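Long-range contacts in 3-isopropylmalate dehydratase small subunit (Campylobacter jejuni, PDB 3Q3W), which forms the small subunit of isopropylmalate isomerase, which interconverts 2-isopropylmalate and 3-isopropylmalate through 2-isopropylmaleate: residues Ile13-Tyr19 with Ser73-Phe79; Phe46-Arg50 with Phe63-Lys67. One frame throughout, in Å; residues are numbered along the deposited sequence.

Interaction 1 (Ile13-Tyr19 with Ser73-Phe79); sequences IACPLEY and SSILVSF
Parallel strands in the core of an aconitase C-terminal-type domain illustrate how a sheet sorts its side chains. Strands 13-17 and 73-78 run side by side, axes 4.5 Å apart at closest and 28° from parallel. Both are extended except at S74, where psi near 0° brings two successive amides, S74 N (2.9 Å) and I75 N (3.1 Å), to I13 O. A14 pairs with I75, C15 with L76, P16 with V77; C15 N-I75 O (2.8 Å), V77 N-C15 O (3.0 Å) and L17 N-V77 O (2.7 Å) continue the ladder. I13 (mm) leads its end away; a water joins I13 N (3.0 Å) to S74 OG (2.8 Å), which also bonds H10. A14, P16, I75 (mt) and V77 (t) share one face, A14 CB 3.7 Å from I75 CB, under helix 128-140. Opposite, L17 and L76, both mt, touch CD1 to CD1 at 4.0 Å, and C15 (t) brings CB 4.1 Å from L76 CD2. E18 centres an inverse gamma turn; F79, chi1 m, sets its ring face 3.9 Å (centroid) from E18 CA, a CH-pi contact, and F79 N donates to Y19 O (3.2 Å). The first face is thus apolar, whereas the second also holds the S78 hydroxyl (chi1 -154°), spent on L17 O (OG-O 2.9 Å).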
loop_
_atom_site.group_PDB
_atom_site.type_symbol
_atom_site.label_atom_id
_atom_site.label_comp_id
_atom_site.label_asym_id
_atom_site.label_seq_id
_atom_site.Cartn_x
_atom_site.Cartn_y
_atom_site.Cartn_z
ATOM N N ILE A 13 -1.643 -10.986 -3.361
ATOM C CA ILE A 13 -0.426 -10.773 -4.083
ATOM C C ILE A 13 0.264 -9.518 -3.565
ATOM O O ILE A 13 -0.346 -8.433 -3.502
ATOM C CB ILE A 13 -0.749 -10.640 -5.599
ATOM C CG1 ILE A 13 -1.504 -11.872 -6.110
ATOM C CG2 ILE A 13 0.516 -10.305 -6.418
ATOM C CD1 ILE A 13 -0.735 -13.125 -6.187
ATOM N N ALA A 14 1.518 -9.663 -3.147
ATOM C CA ALA A 14 2.322 -8.533 -2.705
ATOM C C ALA A 14 3.352 -8.150 -3.769
ATOM O O ALA A 14 3.866 -9.033 -4.480
ATOM C CB ALA A 14 2.982 -8.841 -1.431
ATOM N N CYS A 15 3.636 -6.844 -3.854
ATOM C CA CYS A 15 4.485 -6.262 -4.888
ATOM C C CYS A 15 5.518 -5.374 -4.230
ATOM O O CYS A 15 5.156 -4.426 -3.528
ATOM C CB CYS A 15 3.687 -5.408 -5.880
ATOM S SG CYS A 15 4.740 -4.766 -7.192
ATOM N N PRO A 16 6.802 -5.655 -4.471
ATOM C CA PRO A 16 7.819 -4.836 -3.854
ATOM C C PRO A 16 8.132 -3.606 -4.680
ATOM O O PRO A 16 8.276 -3.708 -5.904
ATOM C CB PRO A 16 9.023 -5.777 -3.800
ATOM C CG PRO A 16 8.853 -6.659 -4.976
ATOM C CD PRO A 16 7.385 -6.754 -5.265
ATOM N N LEU A 17 8.209 -2.463 -4.031
ATOM C CA LEU A 17 8.578 -1.214 -4.700
ATOM C C LEU A 17 9.799 -0.618 -3.971
ATOM O O LEU A 17 9.678 0.080 -2.962
ATOM C CB LEU A 17 7.409 -0.217 -4.722
ATOM C CG LEU A 17 6.136 -0.711 -5.409
ATOM C CD1 LEU A 17 4.959 0.345 -5.207
ATOM C CD2 LEU A 17 6.314 -0.954 -6.861
ATOM N N GLU A 18 10.972 -0.876 -4.540
ATOM C CA GLU A 18 12.245 -0.600 -3.883
ATOM C C GLU A 18 12.624 0.859 -4.082
ATOM O O GLU A 18 13.628 1.196 -4.734
ATOM C CB GLU A 18 13.304 -1.539 -4.449
ATOM C CG GLU A 18 13.050 -3.001 -4.087
ATOM C CD GLU A 18 14.163 -3.925 -4.604
ATOM O OE1 GLU A 18 15.263 -3.969 -3.991
ATOM O OE2 GLU A 18 13.930 -4.584 -5.625
ATOM N N TYR A 19 11.792 1.723 -3.513
ATOM C CA TYR A 19 12.044 3.132 -3.464
ATOM C C TYR A 19 11.813 3.603 -2.024
ATOM O O TYR A 19 10.916 3.097 -1.325
ATOM C CB TYR A 19 11.121 3.866 -4.423
ATOM C CG TYR A 19 10.962 3.254 -5.801
ATOM C CD1 TYR A 19 11.787 3.638 -6.868
ATOM C CD2 TYR A 19 9.948 2.331 -6.069
ATOM C CE1 TYR A 19 11.621 3.093 -8.170
ATOM C CE2 TYR A 19 9.779 1.775 -7.356
ATOM C CZ TYR A 19 10.615 2.166 -8.404
ATOM O OH TYR A 19 10.445 1.617 -9.684
ATOM N N SER A 73 -2.241 -7.117 -7.496
ATOM C CA SER A 73 -1.544 -6.826 -6.223
ATOM C C SER A 73 -2.511 -6.180 -5.251
ATOM O O SER A 73 -3.278 -5.283 -5.652
ATOM C CB SER A 73 -0.326 -5.916 -6.466
ATOM O OG SER A 73 0.757 -6.644 -7.019
ATOM N N SER A 74 -2.508 -6.622 -3.990
ATOM C CA SER A 74 -3.289 -5.979 -2.937
ATOM C C SER A 74 -2.467 -5.630 -1.701
ATOM O O SER A 74 -2.988 -5.036 -0.715
ATOM C CB SER A 74 -4.525 -6.828 -2.560
ATOM O OG SER A 74 -4.162 -8.095 -2.029
ATOM N N ILE A 75 -1.182 -5.969 -1.753
ATOM C CA ILE A 75 -0.180 -5.579 -0.751
ATOM C C ILE A 75 1.075 -5.005 -1.397
ATOM O O ILE A 75 1.562 -5.548 -2.415
ATOM C CB ILE A 75 0.257 -6.824 0.076
ATOM C CG1 ILE A 75 -0.928 -7.366 0.841
ATOM C CG2 ILE A 75 1.361 -6.477 1.047
ATOM C CD1 ILE A 75 -0.759 -8.819 1.373
ATOM N N LEU A 76 1.615 -3.939 -0.809
ATOM C CA LEU A 76 2.851 -3.317 -1.282
ATOM C C LEU A 76 3.912 -3.458 -0.226
ATOM O O LEU A 76 3.606 -3.421 0.966
ATOM C CB LEU A 76 2.655 -1.842 -1.625
ATOM C CG LEU A 76 1.664 -1.471 -2.749
ATOM C CD1 LEU A 76 1.629 0.065 -2.952
ATOM C CD2 LEU A 76 1.952 -2.182 -4.059
ATOM N N VAL A 77 5.156 -3.658 -0.656
ATOM C CA VAL A 77 6.279 -3.652 0.242
ATOM C C VAL A 77 7.247 -2.598 -0.268
ATOM O O VAL A 77 7.777 -2.710 -1.386
ATOM C CB VAL A 77 6.939 -5.020 0.275
ATOM C CG1 VAL A 77 8.027 -5.054 1.383
ATOM C CG2 VAL A 77 5.905 -6.053 0.522
ATOM N N SER A 78 7.463 -1.562 0.528
ATOM C CA SER A 78 8.328 -0.447 0.152
ATOM C C SER A 78 9.355 -0.102 1.221
ATOM O O SER A 78 9.469 -0.765 2.236
ATOM C CB SER A 78 7.488 0.774 -0.142
ATOM O OG SER A 78 8.155 1.642 -1.042
ATOM N N PHE A 79 10.133 0.936 0.964
ATOM C CA PHE A 79 11.179 1.303 1.873
ATOM C C PHE A 79 10.676 2.479 2.689
ATOM O O PHE A 79 9.462 2.731 2.734
ATOM C CB PHE A 79 12.459 1.619 1.109
ATOM C CG PHE A 79 13.083 0.429 0.391
ATOM C CD1 PHE A 79 12.880 -0.870 0.818
ATOM C CD2 PHE A 79 13.960 0.656 -0.674
ATOM C CE1 PHE A 79 13.505 -1.908 0.177
ATOM C CE2 PHE A 79 14.600 -0.380 -1.313
ATOM C CZ PHE A 79 14.368 -1.662 -0.891
HETATM O O HOH W 1 -4.238 -9.858 -4.208
#

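Interaction 2 (Phe46-Arg50 with Phe63-Lys67)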
loop_
_atom_site.group_PDB
_atom_site.type_symbol
_atom_site.label_atom_id
_atom_site.label_comp_id
_atom_site.label_asym_id
_atom_site.label_seq_id
_atom_site.Cartn_x
_atom_site.Cartn_y
_atom_site.Cartn_z
ATOM N N PHE A 46 0.431 5.814 -8.957
ATOM C CA PHE A 46 1.819 5.718 -9.391
ATOM C C PHE A 46 2.059 6.173 -10.827
ATOM O O PHE A 46 2.988 5.724 -11.497
ATOM C CB PHE A 46 2.383 4.298 -9.120
ATOM C CG PHE A 46 2.523 3.980 -7.675
ATOM C CD1 PHE A 46 3.260 4.797 -6.848
ATOM C CD2 PHE A 46 1.961 2.832 -7.138
ATOM C CE1 PHE A 46 3.410 4.501 -5.460
ATOM C CE2 PHE A 46 2.101 2.541 -5.788
ATOM C CZ PHE A 46 2.859 3.374 -4.957
ATOM N N HIS A 47 1.271 7.138 -11.256
ATOM C CA HIS A 47 1.243 7.575 -12.653
ATOM C C HIS A 47 2.606 7.758 -13.315
ATOM O O HIS A 47 2.840 7.237 -14.407
ATOM C CB HIS A 47 0.474 8.894 -12.725
ATOM C CG HIS A 47 0.439 9.502 -14.074
ATOM N ND1 HIS A 47 1.441 10.318 -14.553
ATOM C CD2 HIS A 47 -0.482 9.417 -15.061
ATOM C CE1 HIS A 47 1.113 10.751 -15.757
ATOM N NE2 HIS A 47 -0.051 10.227 -16.085
ATOM N N ASP A 48 3.489 8.506 -12.658
ATOM C CA ASP A 48 4.761 8.904 -13.254
ATOM C C ASP A 48 5.749 7.746 -13.301
ATOM O O ASP A 48 6.606 7.677 -14.194
ATOM C CB ASP A 48 5.367 10.058 -12.480
ATOM C CG ASP A 48 4.437 11.272 -12.425
ATOM O OD1 ASP A 48 3.589 11.455 -13.335
ATOM O OD2 ASP A 48 4.552 12.020 -11.449
ATOM N N LEU A 49 5.597 6.814 -12.368
ATOM C CA LEU A 49 6.346 5.535 -12.435
ATOM C C LEU A 49 5.704 4.479 -13.385
ATOM O O LEU A 49 6.391 3.548 -13.887
ATOM C CB LEU A 49 6.441 4.958 -11.016
ATOM C CG LEU A 49 7.048 5.909 -9.974
ATOM C CD1 LEU A 49 6.677 5.468 -8.539
ATOM C CD2 LEU A 49 8.554 6.001 -10.129
ATOM N N ARG A 50 4.397 4.597 -13.631
ATOM C CA ARG A 50 3.600 3.496 -14.209
ATOM C C ARG A 50 3.398 3.584 -15.692
ATOM O O ARG A 50 3.338 2.581 -16.348
ATOM C CB ARG A 50 2.277 3.372 -13.455
ATOM C CG ARG A 50 1.149 2.480 -13.994
ATOM C CD ARG A 50 -0.032 2.684 -13.066
ATOM N NE ARG A 50 -1.182 1.875 -13.415
ATOM C CZ ARG A 50 -2.359 1.920 -12.794
ATOM N NH1 ARG A 50 -2.543 2.761 -11.769
ATOM N NH2 ARG A 50 -3.345 1.112 -13.180
ATOM N N PHE A 63 8.263 -0.960 -14.048
ATOM C CA PHE A 63 7.533 -0.765 -12.815
ATOM C C PHE A 63 6.882 -2.092 -12.422
ATOM O O PHE A 63 6.094 -2.685 -13.177
ATOM C CB PHE A 63 6.478 0.338 -13.013
ATOM C CG PHE A 63 5.831 0.772 -11.766
ATOM C CD1 PHE A 63 6.588 1.176 -10.676
ATOM C CD2 PHE A 63 4.439 0.790 -11.656
ATOM C CE1 PHE A 63 5.963 1.587 -9.528
ATOM C CE2 PHE A 63 3.835 1.224 -10.495
ATOM C CZ PHE A 63 4.582 1.576 -9.444
ATOM N N ASN A 64 7.211 -2.574 -11.252
ATOM C CA ASN A 64 6.790 -3.922 -10.880
ATOM C C ASN A 64 5.274 -4.169 -10.948
ATOM O O ASN A 64 4.840 -5.261 -11.371
ATOM C CB ASN A 64 7.332 -4.289 -9.492
ATOM C CG ASN A 64 8.757 -4.857 -9.533
ATOM O OD1 ASN A 64 9.200 -5.359 -10.558
ATOM N ND2 ASN A 64 9.466 -4.779 -8.399
ATOM N N LEU A 65 4.462 -3.179 -10.571
ATOM C CA LEU A 65 2.999 -3.368 -10.585
ATOM C C LEU A 65 2.440 -3.629 -11.943
ATOM O O LEU A 65 1.321 -4.109 -12.037
ATOM C CB LEU A 65 2.209 -2.193 -9.960
ATOM C CG LEU A 65 2.175 -2.102 -8.450
ATOM C CD1 LEU A 65 1.638 -0.708 -7.963
ATOM C CD2 LEU A 65 1.425 -3.262 -7.785
ATOM N N ASN A 66 3.206 -3.347 -12.995
ATOM C CA ASN A 66 2.796 -3.609 -14.364
ATOM C C ASN A 66 3.065 -5.053 -14.862
ATOM O O ASN A 66 2.508 -5.495 -15.886
ATOM C CB ASN A 66 3.455 -2.573 -15.326
ATOM C CG ASN A 66 2.830 -1.164 -15.211
ATOM O OD1 ASN A 66 1.696 -1.023 -14.781
ATOM N ND2 ASN A 66 3.600 -0.132 -15.517
ATOM N N LYS A 67 3.925 -5.790 -14.154
ATOM C CA LYS A 67 4.329 -7.134 -14.577
ATOM C C LYS A 67 3.274 -8.215 -14.292
ATOM O O LYS A 67 2.539 -8.182 -13.265
ATOM C CB LYS A 67 5.695 -7.482 -13.937
ATOM C CG LYS A 67 6.823 -6.559 -14.327
ATOM C CD LYS A 67 8.143 -6.986 -13.749
ATOM C CE LYS A 67 9.274 -5.968 -14.023
ATOM N NZ LYS A 67 9.832 -6.070 -15.398
HETATM O O HOH W 2 -1.028 -1.036 -14.927
#
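F63 illustrates how one aromatic ring can join a short helix to a turn a dozen residues further on. It has the largest area covered by the contact, 87 Å², and its t rotamer places the ring with L49 CB, R50 CA and F46 CB all on one side of its plane. L49 CB lies over the ring face, 4.0 Å from the centroid, in a CH-pi contact, while R50 CA and CB each approach F63 CD2 at 3.8 Å. The far end of the ring turns its edge toward the face of F46 in an offset edge-to-face pair, with centroids 5.6 Å apart and planes at 65°. R50, with 50 Å² covered, accepts N66 ND2 at its carbonyl O (2.8 Å), and a water bridges R50 NE (3.3 Å) and N66 OD1 (2.7 Å); NH1 continues to the carbonyls of G42 and L45. L65 CD1 meets F46 CD2 at 3.6 Å. Helix 47-50 and its N-cap residue F46 thus pack on F63 and the 3-10 segment 64-66, within the loop linking parallel strands 9-17 and 73-78 of this aconitase C-terminal-type domain; F46 and F63 touch L17, F46 and L65 touch L76.

Starting from the N terminus, the chain lays down strand 9-17, passes through helix 24-27 and reaches helix 47-50. A short excursion then returns to the 3-10 turn 64-66, where interaction 2 closes a small loop of 12 intervening residues. Only afterwards does strand 73-78 enter the sheet beside strand 9-17, so that interaction 1 closes the larger loop of 53 residues and encloses the smaller one. The two contacts, with centres 11 Å apart, also touch directly: N64 ND2 probably donates a hydrogen bond to P16 O (3.0 Å), L65 CD2 packs on S73 CB (3.4 Å), and F46 CE2 on L17 CD1 (3.7 Å). The local closure is thereby joined to the central sheet.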